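Local coordinates for choline dehydrogenase and related flavoproteins (Aspergillus oryzae, PDB 3Q9T), which oxidises formate as a formate oxidase of the glucose-methanol-choline oxidoreductase family, carrying 8-formyl-FAD at its catalytic site, at residues A66-M71 against I80-T85; D75-I80 against V501-Q506; Q302-H307 against I446-F451. All blocks are in the same frame, centred on the assembly; numbering follows the deposited sequence.

Contact 1: residues A66-M71 against I80-T85; sequences AYKTTM and IEKPNT. With FAY ([(2R,3S,4R,5R)-5-(6-amino-9H-purin-9-yl)-3,4-dihydroxytetrahydrofuran-2-yl]methyl (2R,3S,4S)-5-(8-formyl-7-methyl-2,4-dioxo-3,4-dihydrobenzo[g]pteridin-10(2H)-yl)-2,3,4-trihydroxypentyl dihydrogen diphosphate), chain D.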
loop_
_atom_site.group_PDB
_atom_site.type_symbol
_atom_site.label_atom_id
_atom_site.label_comp_id
_atom_site.label_asym_id
_atom_site.label_seq_id
_atom_site.Cartn_x
_atom_site.Cartn_y
_atom_site.Cartn_z
ATOM N N ALA A 66 3.064 -10.867 12.006
ATOM C CA ALA A 66 2.316 -10.386 10.852
ATOM C C ALA A 66 2.118 -8.874 10.899
ATOM O O ALA A 66 1.013 -8.374 10.717
ATOM C CB ALA A 66 0.968 -11.128 10.717
ATOM N N TYR A 67 3.204 -8.153 11.141
ATOM C CA TYR A 67 3.170 -6.697 11.159
ATOM C C TYR A 67 2.785 -6.058 9.823
ATOM O O TYR A 67 3.193 -6.513 8.741
ATOM C CB TYR A 67 4.543 -6.145 11.543
ATOM C CG TYR A 67 5.052 -6.578 12.893
ATOM C CD1 TYR A 67 4.377 -6.229 14.054
ATOM C CD2 TYR A 67 6.236 -7.308 13.013
ATOM C CE1 TYR A 67 4.850 -6.614 15.303
ATOM C CE2 TYR A 67 6.711 -7.697 14.249
ATOM C CZ TYR A 67 6.013 -7.345 15.389
ATOM O OH TYR A 67 6.479 -7.719 16.614
ATOM N N LYS A 68 2.034 -4.968 9.916
ATOM C CA LYS A 68 1.969 -4.000 8.834
ATOM C C LYS A 68 3.291 -3.246 8.805
ATOM O O LYS A 68 3.798 -2.855 9.863
ATOM C CB LYS A 68 0.854 -2.988 9.097
ATOM C CG LYS A 68 -0.561 -3.572 9.087
ATOM C CD LYS A 68 -1.567 -2.492 9.427
ATOM C CE LYS A 68 -2.990 -2.914 9.071
ATOM N NZ LYS A 68 -3.955 -1.866 9.518
ATOM N N THR A 69 3.862 -3.059 7.614
ATOM C CA THR A 69 4.982 -2.139 7.463
ATOM C C THR A 69 5.062 -1.469 6.098
ATOM O O THR A 69 4.739 -2.065 5.075
ATOM C CB THR A 69 6.387 -2.759 7.854
ATOM O OG1 THR A 69 7.144 -3.067 6.686
ATOM C CG2 THR A 69 6.254 -3.957 8.717
ATOM N N THR A 70 5.485 -0.209 6.106
ATOM C CA THR A 70 5.693 0.550 4.881
ATOM C C THR A 70 6.992 0.103 4.217
ATOM O O THR A 70 8.080 0.204 4.805
ATOM C CB THR A 70 5.768 2.073 5.165
ATOM O OG1 THR A 70 4.529 2.523 5.716
ATOM C CG2 THR A 70 6.086 2.873 3.883
ATOM N N MET A 71 6.864 -0.383 2.989
ATOM C CA MET A 71 7.986 -0.933 2.237
ATOM C C MET A 71 8.758 0.178 1.561
ATOM O O MET A 71 9.989 0.215 1.598
ATOM C CB MET A 71 7.475 -1.926 1.194
ATOM C CG MET A 71 6.803 -3.159 1.812
ATOM S SD MET A 71 8.011 -4.327 2.501
ATOM C CE MET A 71 7.204 -4.731 4.046
ATOM N N ILE A 80 2.330 0.032 1.672
ATOM C CA ILE A 80 2.389 -0.534 2.998
ATOM C C ILE A 80 1.915 -1.967 2.827
ATOM O O ILE A 80 1.081 -2.247 1.973
ATOM C CB ILE A 80 1.539 0.266 3.996
ATOM C CG1 ILE A 80 1.632 -0.342 5.403
ATOM C CG2 ILE A 80 0.082 0.356 3.512
ATOM C CD1 ILE A 80 0.813 0.442 6.460
ATOM N N GLU A 81 2.508 -2.890 3.572
ATOM C CA GLU A 81 2.161 -4.300 3.414
ATOM C C GLU A 81 1.885 -5.004 4.731
ATOM O O GLU A 81 2.339 -4.572 5.809
ATOM C CB GLU A 81 3.264 -5.054 2.665
ATOM C CG GLU A 81 3.511 -4.585 1.229
ATOM C CD GLU A 81 2.491 -5.133 0.233
ATOM O OE1 GLU A 81 1.662 -5.977 0.622
ATOM O OE2 GLU A 81 2.527 -4.724 -0.950
ATOM N N LYS A 82 1.139 -6.099 4.626
ATOM C CA LYS A 82 0.957 -7.022 5.725
ATOM C C LYS A 82 0.722 -8.381 5.106
ATOM O O LYS A 82 -0.079 -8.505 4.199
ATOM C CB LYS A 82 -0.227 -6.601 6.598
ATOM C CG LYS A 82 -0.681 -7.639 7.606
ATOM C CD LYS A 82 -1.974 -7.186 8.241
ATOM C CE LYS A 82 -2.497 -8.180 9.234
ATOM N NZ LYS A 82 -1.574 -8.290 10.359
ATOM N N PRO A 83 1.409 -9.415 5.607
ATOM C CA PRO A 83 2.252 -9.391 6.801
ATOM C C PRO A 83 3.726 -9.156 6.513
ATOM O O PRO A 83 4.260 -9.696 5.565
ATOM C CB PRO A 83 2.100 -10.823 7.329
ATOM C CG PRO A 83 2.029 -11.647 6.062
ATOM C CD PRO A 83 1.190 -10.793 5.118
ATOM N N ASN A 84 4.381 -8.361 7.344
ATOM C CA ASN A 84 5.825 -8.350 7.366
ATOM C C ASN A 84 6.223 -9.363 8.426
ATOM O O ASN A 84 6.274 -9.042 9.603
ATOM C CB ASN A 84 6.355 -6.974 7.728
ATOM C CG ASN A 84 7.857 -6.890 7.619
ATOM O OD1 ASN A 84 8.481 -5.923 8.084
ATOM N ND2 ASN A 84 8.449 -7.882 6.973
ATOM N N THR A 85 6.477 -10.589 7.989
ATOM C CA THR A 85 6.582 -11.753 8.858
ATOM C C THR A 85 7.759 -11.700 9.845
ATOM O O THR A 85 8.876 -11.337 9.480
ATOM C CB THR A 85 6.663 -13.027 7.977
ATOM O OG1 THR A 85 5.398 -13.242 7.321
ATOM C CG2 THR A 85 7.073 -14.254 8.778
HETATM P P FAY D . 16.442 -11.797 16.329
HETATM N N1 FAY D . 18.028 -15.007 7.705
HETATM C C2 FAY D . 18.883 -15.971 7.175
HETATM O O2 FAY D . 20.056 -16.012 7.524
HETATM N N3 FAY D . 18.354 -17.135 6.658
HETATM C C4 FAY D . 17.082 -17.109 6.144
HETATM O O4 FAY D . 16.870 -17.762 5.105
HETATM N N5 FAY D . 14.922 -16.094 6.176
HETATM C C6 FAY D . 12.679 -15.509 6.560
HETATM C C7 FAY D . 11.700 -14.863 7.294
HETATM C C8 FAY D . 12.071 -14.051 8.371
HETATM O O8 FAY D . 11.280 -12.989 10.304
HETATM C C9 FAY D . 13.414 -14.003 8.768
HETATM P PA FAY D . 13.774 -12.678 16.666
HETATM C "C1'" FAY D . 16.236 -13.596 9.481
HETATM C C10 FAY D . 16.681 -15.055 7.434
HETATM N N10 FAY D . 15.772 -14.371 8.246
HETATM N N1A FAY D . 6.788 -9.487 24.451
HETATM O O1A FAY D . 12.517 -12.279 15.967
HETATM C C1B FAY D . 9.834 -12.040 21.020
HETATM O O1P FAY D . 16.970 -12.540 17.533
HETATM C "C2'" FAY D . 16.415 -14.519 10.708
HETATM O "O2'" FAY D . 15.315 -15.356 10.763
HETATM C C2A FAY D . 7.325 -10.754 24.580
HETATM O O2A FAY D . 14.336 -13.989 16.209
HETATM C C2B FAY D . 9.428 -12.598 19.668
HETATM O O2B FAY D . 8.288 -13.437 19.730
HETATM O O2P FAY D . 17.099 -10.436 16.195
HETATM C "C3'" FAY D . 16.703 -13.963 12.142
HETATM O "O3'" FAY D . 16.030 -14.631 13.207
HETATM N N3A FAY D . 8.113 -11.289 23.573
HETATM C C3B FAY D . 10.664 -13.382 19.286
HETATM O O3B FAY D . 10.609 -14.640 19.912
HETATM O O3P FAY D . 14.863 -11.526 16.505
HETATM C "C4'" FAY D . 16.470 -12.485 12.326
HETATM O "O4'" FAY D . 17.154 -11.849 11.250
HETATM C C4A FAY D . 8.362 -10.558 22.456
HETATM C C4B FAY D . 11.789 -12.616 19.936
HETATM O O4B FAY D . 11.199 -11.735 20.877
HETATM C C4X FAY D . 16.244 -16.049 6.538
HETATM C "C5'" FAY D . 16.986 -12.012 13.707
HETATM O "O5'" FAY D . 16.561 -12.639 14.927
HETATM C C5A FAY D . 7.837 -9.277 22.313
HETATM C C5B FAY D . 12.607 -11.857 18.910
HETATM O O5B FAY D . 13.442 -12.780 18.256
HETATM C C5X FAY D . 14.025 -15.277 6.828
HETATM C C6A FAY D . 7.036 -8.734 23.316
HETATM N N6A FAY D . 6.449 -7.543 23.136
HETATM N N7A FAY D . 8.246 -8.790 21.123
HETATM C C7M FAY D . 10.280 -14.910 6.782
HETATM C C8A FAY D . 9.021 -9.712 20.513
HETATM C C8M FAY D . 11.024 -13.699 9.357
HETATM C C9A FAY D . 14.412 -14.570 7.979
HETATM N N9A FAY D . 9.094 -10.808 21.321
#
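Residues 66-71 and 80-85 belong to an antiparallel beta hairpin, strands 67-74 and 77-81, whose second arm turns at Lys82 into the short strand 83-84; a beta bulge shifts the register by one between the Tyr67-Asn84 and Thr69-Glu81 pairs. Thr69 and Glu81 exchange both backbone bonds: Thr69 N reaches Glu81 O almost along the carbonyl axis, whereas Glu81 N meets Thr69 O from above its carbonyl plane. Past the cis peptide before Pro83, Asn84 N donates to Tyr67 O, 2.6 Å away. The Lys82 side chain runs back alongside residues 66-68, its CG anti to the backbone N (chi1 168°). CB lies near Lys68 CG, Lys82 CG passes 3.6 Å from Ala66 O, and CD returns to Lys68 CG, crossing that chain obliquely. Lys82 CE comes within 3.8 Å of Ala66 O, and a bend at chi4 (65°) turns Lys82 NZ onto the same oxygen, Ala66 O, at 2.6 Å in the carbonyl plane. The ammonium of Lys68 instead pairs with Glu78 of the second subunit, so the hairpin also serves the dimer interface. At the cofactor end, Thr85 O lies 3.0 Å from FAY O8, the formyl oxygen, and the Tyr67 hydroxyl bonds Glu270, an FAD-binding residue. On the face shared by Tyr67, Thr69 and Asn84, packing is tight: Thr69 CG2 presses against the amide of Asn84, 3.0 Å from Asn84 OD1.

Contact 2: residues D75-I80 against V501-Q506; sequences DDYERI and VLDRCQ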
loop_
_atom_site.group_PDB
_atom_site.type_symbol
_atom_site.label_atom_id
_atom_site.label_comp_id
_atom_site.label_asym_id
_atom_site.label_seq_id
_atom_site.Cartn_x
_atom_site.Cartn_y
_atom_site.Cartn_z
ATOM N N ASP A 75 8.353 10.209 -2.718
ATOM C CA ASP A 75 7.360 11.171 -3.192
ATOM C C ASP A 75 6.523 10.616 -4.370
ATOM O O ASP A 75 5.340 10.903 -4.475
ATOM C CB ASP A 75 8.020 12.512 -3.564
ATOM C CG ASP A 75 8.297 13.410 -2.340
ATOM O OD1 ASP A 75 7.931 13.006 -1.212
ATOM O OD2 ASP A 75 8.865 14.531 -2.502
ATOM N N ASP A 76 7.135 9.833 -5.256
ATOM C CA ASP A 76 6.414 9.287 -6.402
ATOM C C ASP A 76 5.703 7.956 -6.124
ATOM O O ASP A 76 4.995 7.446 -6.980
ATOM C CB ASP A 76 7.327 9.139 -7.628
ATOM C CG ASP A 76 8.492 8.131 -7.411
ATOM O OD1 ASP A 76 8.618 7.539 -6.308
ATOM O OD2 ASP A 76 9.295 7.951 -8.364
ATOM N N TYR A 77 5.885 7.393 -4.935
ATOM C CA TYR A 77 5.360 6.051 -4.661
ATOM C C TYR A 77 5.399 5.685 -3.167
ATOM O O TYR A 77 6.351 6.025 -2.464
ATOM C CB TYR A 77 6.113 5.005 -5.513
ATOM C CG TYR A 77 5.564 3.596 -5.389
ATOM C CD1 TYR A 77 5.973 2.763 -4.350
ATOM C CD2 TYR A 77 4.634 3.107 -6.292
ATOM C CE1 TYR A 77 5.476 1.479 -4.213
ATOM C CE2 TYR A 77 4.124 1.799 -6.170
ATOM C CZ TYR A 77 4.555 0.993 -5.122
ATOM O OH TYR A 77 4.073 -0.291 -4.953
ATOM N N GLU A 78 4.349 5.016 -2.686
ATOM C CA GLU A 78 4.312 4.510 -1.310
ATOM C C GLU A 78 3.426 3.270 -1.182
ATOM O O GLU A 78 2.274 3.248 -1.637
ATOM C CB GLU A 78 3.884 5.597 -0.317
ATOM C CG GLU A 78 3.931 5.177 1.173
ATOM C CD GLU A 78 3.728 6.358 2.125
ATOM O OE1 GLU A 78 3.545 6.158 3.346
ATOM O OE2 GLU A 78 3.766 7.505 1.645
ATOM N N ARG A 79 3.974 2.232 -0.558
ATOM C CA ARG A 79 3.225 1.003 -0.353
ATOM C C ARG A 79 3.410 0.504 1.079
ATOM O O ARG A 79 4.506 0.550 1.633
ATOM C CB ARG A 79 3.678 -0.052 -1.351
ATOM C CG ARG A 79 3.092 -1.426 -1.145
ATOM C CD ARG A 79 2.983 -2.133 -2.483
ATOM N NE ARG A 79 4.273 -2.299 -3.148
ATOM C CZ ARG A 79 5.162 -3.233 -2.811
ATOM N NH1 ARG A 79 4.904 -4.074 -1.823
ATOM N NH2 ARG A 79 6.310 -3.336 -3.457
ATOM N N ILE A 80 2.330 0.032 1.672
ATOM C CA ILE A 80 2.389 -0.534 2.998
ATOM C C ILE A 80 1.915 -1.967 2.827
ATOM O O ILE A 80 1.081 -2.247 1.973
ATOM C CB ILE A 80 1.539 0.266 3.996
ATOM C CG1 ILE A 80 1.632 -0.342 5.403
ATOM C CG2 ILE A 80 0.082 0.356 3.512
ATOM C CD1 ILE A 80 0.813 0.442 6.460
ATOM N N VAL A 501 9.975 -2.243 -10.275
ATOM C CA VAL A 501 10.801 -2.456 -9.089
ATOM C C VAL A 501 10.081 -1.983 -7.821
ATOM O O VAL A 501 9.968 -2.714 -6.837
ATOM C CB VAL A 501 12.163 -1.756 -9.231
ATOM C CG1 VAL A 501 12.904 -1.762 -7.919
ATOM C CG2 VAL A 501 12.992 -2.433 -10.317
ATOM N N LEU A 502 9.566 -0.760 -7.854
ATOM C CA LEU A 502 8.869 -0.221 -6.699
ATOM C C LEU A 502 7.624 -1.035 -6.357
ATOM O O LEU A 502 7.323 -1.270 -5.184
ATOM C CB LEU A 502 8.507 1.256 -6.897
ATOM C CG LEU A 502 9.685 2.202 -7.159
ATOM C CD1 LEU A 502 9.181 3.594 -7.421
ATOM C CD2 LEU A 502 10.690 2.197 -5.997
ATOM N N ASP A 503 6.896 -1.459 -7.371
ATOM C CA ASP A 503 5.591 -2.057 -7.135
ATOM C C ASP A 503 5.667 -3.543 -6.820
ATOM O O ASP A 503 4.711 -4.129 -6.308
ATOM C CB ASP A 503 4.653 -1.815 -8.322
ATOM C CG ASP A 503 3.203 -1.934 -7.932
ATOM O OD1 ASP A 503 2.833 -1.383 -6.869
ATOM O OD2 ASP A 503 2.439 -2.590 -8.664
ATOM N N ARG A 504 6.802 -4.154 -7.120
ATOM C CA ARG A 504 6.927 -5.592 -6.972
ATOM C C ARG A 504 7.925 -6.003 -5.904
ATOM O O ARG A 504 8.078 -7.200 -5.609
ATOM C CB ARG A 504 7.380 -6.192 -8.289
ATOM C CG ARG A 504 6.299 -6.342 -9.298
ATOM C CD ARG A 504 6.421 -7.717 -9.880
ATOM N NE ARG A 504 6.770 -7.620 -11.268
ATOM C CZ ARG A 504 7.043 -8.654 -12.047
ATOM N NH1 ARG A 504 7.059 -9.887 -11.555
ATOM N NH2 ARG A 504 7.328 -8.432 -13.324
ATOM N N CYS A 505 8.632 -5.026 -5.353
ATOM C CA CYS A 505 9.672 -5.332 -4.386
ATOM C C CYS A 505 9.037 -5.697 -3.047
ATOM O O CYS A 505 7.871 -5.388 -2.801
ATOM C CB CYS A 505 10.600 -4.132 -4.208
ATOM S SG CYS A 505 9.860 -2.793 -3.247
ATOM N N GLN A 506 9.814 -6.355 -2.191
ATOM C CA GLN A 506 9.380 -6.675 -0.832
ATOM C C GLN A 506 10.614 -6.712 0.034
ATOM O O GLN A 506 11.735 -6.653 -0.475
ATOM C CB GLN A 506 8.697 -8.056 -0.772
ATOM C CG GLN A 506 9.593 -9.183 -1.240
ATOM C CD GLN A 506 8.988 -10.545 -1.007
ATOM O OE1 GLN A 506 8.105 -10.992 -1.758
ATOM N NE2 GLN A 506 9.439 -11.211 0.055
#
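Tyr77 and Arg79, two residues apart on strand 77-81, both point toward the last turn of helix 494-504, and the hydroxyl of one bonds the guanidinium of the other. The Tyr77 ring and the Leu502 side chain run antiparallel past one another, and Leu502 CB sits over the centre of one ring face, a CH-pi contact of 4.0 Å to the Tyr77 centroid. At the ring edge Tyr77 OH donates to Asp503 OD1 at 2.5 Å, on the anti lone pair; ring and carboxylate planes stand 81° apart. Arg79 NE in turn donates to Tyr77 OH at 2.7 Å, exactly in the guanidinium plane, so the hydroxyl bridges cation and carboxylate and would probably be polarised by both. A bend at chi3 (60°) swings the guanidinium edge across the helix terminus. There Arg79 NH2 forks to two carbonyls, 2.9 Å to Leu502 O and a nearly straight 2.7 Å to Cys505 O, both on lone pairs in their carbonyl planes. Three in-plane bonds from NE and NH2 thus fix the rotation of the group, and NH1 adds a salt bridge to Glu81. The contact ties strand 77-81 of the hairpin to the end of helix 494-504, with strand 67-74 touching Leu502 and Cys505, helix 454-473 beside Leu502, and His407 of the second subunit bonded to Asp503 OD2.

Contact 3: residues Q302-H307 against I446-F451; sequences QNLMDH and INLNFF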
loop_
_atom_site.group_PDB
_atom_site.type_symbol
_atom_site.label_atom_id
_atom_site.label_comp_id
_atom_site.label_asym_id
_atom_site.label_seq_id
_atom_site.Cartn_x
_atom_site.Cartn_y
_atom_site.Cartn_z
ATOM N N GLN A 302 15.835 4.367 15.189
ATOM C CA GLN A 302 16.418 4.923 13.963
ATOM C C GLN A 302 17.387 3.947 13.299
ATOM O O GLN A 302 17.727 2.916 13.880
ATOM C CB GLN A 302 17.116 6.251 14.264
ATOM C CG GLN A 302 16.172 7.279 14.854
ATOM C CD GLN A 302 14.990 7.585 13.937
ATOM O OE1 GLN A 302 15.168 7.981 12.784
ATOM N NE2 GLN A 302 13.778 7.387 14.447
ATOM N N ASN A 303 17.817 4.256 12.076
ATOM C CA ASN A 303 18.786 3.407 11.381
ATOM C C ASN A 303 18.275 2.014 11.041
ATOM O O ASN A 303 19.060 1.087 10.876
ATOM C CB ASN A 303 20.069 3.270 12.201
ATOM C CG ASN A 303 20.577 4.604 12.700
ATOM O OD1 ASN A 303 20.785 5.529 11.917
ATOM N ND2 ASN A 303 20.752 4.720 14.011
ATOM N N LEU A 304 16.962 1.858 10.940
ATOM C CA LEU A 304 16.409 0.598 10.466
ATOM C C LEU A 304 16.891 0.362 9.028
ATOM O O LEU A 304 16.593 1.157 8.132
ATOM C CB LEU A 304 14.891 0.652 10.517
ATOM C CG LEU A 304 14.177 -0.448 9.754
ATOM C CD1 LEU A 304 14.476 -1.764 10.435
ATOM C CD2 LEU A 304 12.687 -0.166 9.683
ATOM N N MET A 305 17.651 -0.713 8.810
ATOM C CA MET A 305 18.135 -1.043 7.464
ATOM C C MET A 305 17.817 -2.491 7.107
ATOM O O MET A 305 18.024 -3.405 7.920
ATOM C CB MET A 305 19.641 -0.798 7.331
ATOM C CG MET A 305 20.108 -0.688 5.889
ATOM S SD MET A 305 19.734 0.933 5.157
ATOM C CE MET A 305 20.207 0.589 3.466
ATOM N N ASP A 306 17.302 -2.690 5.898
ATOM C CA ASP A 306 16.886 -4.012 5.445
ATOM C C ASP A 306 17.335 -4.156 3.987
ATOM O O ASP A 306 17.781 -3.179 3.376
ATOM C CB ASP A 306 15.366 -4.131 5.582
ATOM C CG ASP A 306 14.839 -5.567 5.391
ATOM O OD1 ASP A 306 15.627 -6.502 5.206
ATOM O OD2 ASP A 306 13.606 -5.754 5.440
ATOM N N HIS A 307 17.226 -5.362 3.435
ATOM C CA HIS A 307 17.520 -5.582 2.018
ATOM C C HIS A 307 16.225 -5.565 1.210
ATOM O O HIS A 307 15.312 -6.329 1.518
ATOM C CB HIS A 307 18.131 -6.963 1.809
ATOM C CG HIS A 307 19.521 -7.120 2.346
ATOM N ND1 HIS A 307 19.935 -8.267 2.984
ATOM C CD2 HIS A 307 20.596 -6.298 2.311
ATOM C CE1 HIS A 307 21.203 -8.143 3.330
ATOM N NE2 HIS A 307 21.631 -6.961 2.927
ATOM N N ILE A 446 6.410 1.018 11.312
ATOM C CA ILE A 446 7.605 0.521 10.650
ATOM C C ILE A 446 7.676 1.025 9.217
ATOM O O ILE A 446 6.815 0.717 8.392
ATOM C CB ILE A 446 7.649 -1.048 10.649
ATOM C CG1 ILE A 446 7.392 -1.607 12.061
ATOM C CG2 ILE A 446 8.971 -1.555 10.068
ATOM C CD1 ILE A 446 7.402 -3.135 12.160
ATOM N N ASN A 447 8.709 1.811 8.939
ATOM C CA ASN A 447 9.019 2.250 7.589
ATOM C C ASN A 447 10.413 1.766 7.165
ATOM O O ASN A 447 11.407 2.117 7.807
ATOM C CB ASN A 447 8.942 3.768 7.501
ATOM C CG ASN A 447 9.381 4.283 6.156
ATOM O OD1 ASN A 447 9.331 3.564 5.167
ATOM N ND2 ASN A 447 9.849 5.524 6.115
ATOM N N LEU A 448 10.477 0.943 6.113
ATOM C CA LEU A 448 11.747 0.361 5.653
ATOM C C LEU A 448 12.488 1.271 4.683
ATOM O O LEU A 448 13.671 1.089 4.429
ATOM C CB LEU A 448 11.510 -0.997 4.971
ATOM C CG LEU A 448 11.048 -2.142 5.868
ATOM C CD1 LEU A 448 10.663 -3.363 5.056
ATOM C CD2 LEU A 448 12.154 -2.468 6.857
ATOM N N ASN A 449 11.759 2.212 4.097
ATOM C CA ASN A 449 12.355 3.225 3.250
ATOM C C ASN A 449 13.174 2.639 2.099
ATOM O O ASN A 449 14.227 3.165 1.743
ATOM C CB ASN A 449 13.194 4.189 4.089
ATOM C CG ASN A 449 13.476 5.499 3.369
ATOM O OD1 ASN A 449 12.625 6.012 2.643
ATOM N ND2 ASN A 449 14.680 6.043 3.563
ATOM N N PHE A 450 12.676 1.553 1.524
ATOM C CA PHE A 450 13.325 0.917 0.389
ATOM C C PHE A 450 13.369 1.882 -0.793
ATOM O O PHE A 450 12.372 2.568 -1.104
ATOM C CB PHE A 450 12.554 -0.342 -0.036
ATOM C CG PHE A 450 12.778 -1.550 0.833
ATOM C CD1 PHE A 450 14.004 -1.769 1.467
ATOM C CD2 PHE A 450 11.780 -2.508 0.966
ATOM C CE1 PHE A 450 14.216 -2.897 2.231
ATOM C CE2 PHE A 450 11.980 -3.644 1.755
ATOM C CZ PHE A 450 13.201 -3.844 2.374
ATOM N N PHE A 451 14.516 1.932 -1.460
ATOM C CA PHE A 451 14.646 2.670 -2.711
ATOM C C PHE A 451 14.491 4.205 -2.552
ATOM O O PHE A 451 14.117 4.907 -3.490
ATOM C CB PHE A 451 13.667 2.108 -3.746
ATOM C CG PHE A 451 13.930 0.664 -4.096
ATOM C CD1 PHE A 451 15.101 0.300 -4.763
ATOM C CD2 PHE A 451 13.025 -0.333 -3.753
ATOM C CE1 PHE A 451 15.359 -1.009 -5.078
ATOM C CE2 PHE A 451 13.280 -1.669 -4.070
ATOM C CZ PHE A 451 14.445 -2.009 -4.734
HETATM O O HOH W 1 16.007 -0.324 4.790
#
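Dense apolar contact and a single bridging water divide the work where the end of strand 302-304 and the loop after it pass the end of strand 445-447 and its following turn; these are the outermost strands of a three-stranded antiparallel sheet. The tight part centres on Leu304, whose CG lies anti to the backbone N (chi1 166°) and sends CD2 inward. Leu304 CD2 rests 3.7 Å from Leu448 CD2, 4.0 Å from Ile446 CG2 and 3.2 Å from Asn447 O. Next along, Leu448 CD2 also meets Asp306 CB, while Leu448 CB lies over the centre of the Phe450 ring. Phe450 CZ comes 3.4 Å from His307 O and 3.6 Å from Asp306 OD2, the ring plane turned 45° from the carboxylate. No direct hydrogen bond joins the segments; on the looser side a water accepts from Asp306 N and donates to Leu448 O, satisfying both backbone groups. An Asx turn, Asn449 N to Asn447 OD1, encloses Leu448. In the buried Asp306 carboxylate, OD1 accepts from the neighbouring His307 N, and OD2 is hydrogen-bonded to Thr507 OG1. With Leu448 CD1 and Phe450 CZ close to OD2, its ionisation may depend on these hydrogen-bond partners.

How the contacts relate
The three contacts lie on one side of the chain's centre, 12 to 13 Å between centres, and meet around strand 67-74. Contacts 1 and 2 share Ile80 and strand 77-81, so the hairpin runs from the flavin's formyl end toward helix 494-504, touching the second subunit on the way. Contact 3 attaches to the same hairpin through Thr70, whose backbone N and O probably bond Ile446 and Leu448, and to contact 2 through Phe451, packed against Val501, Leu502 and Cys505. Contact 1 closes before contact 3 opens, and contact 3 is nested in the long loop closed by contact 2. Chain regions distant in sequence thus converge on a hairpin linking cofactor and dimer interface.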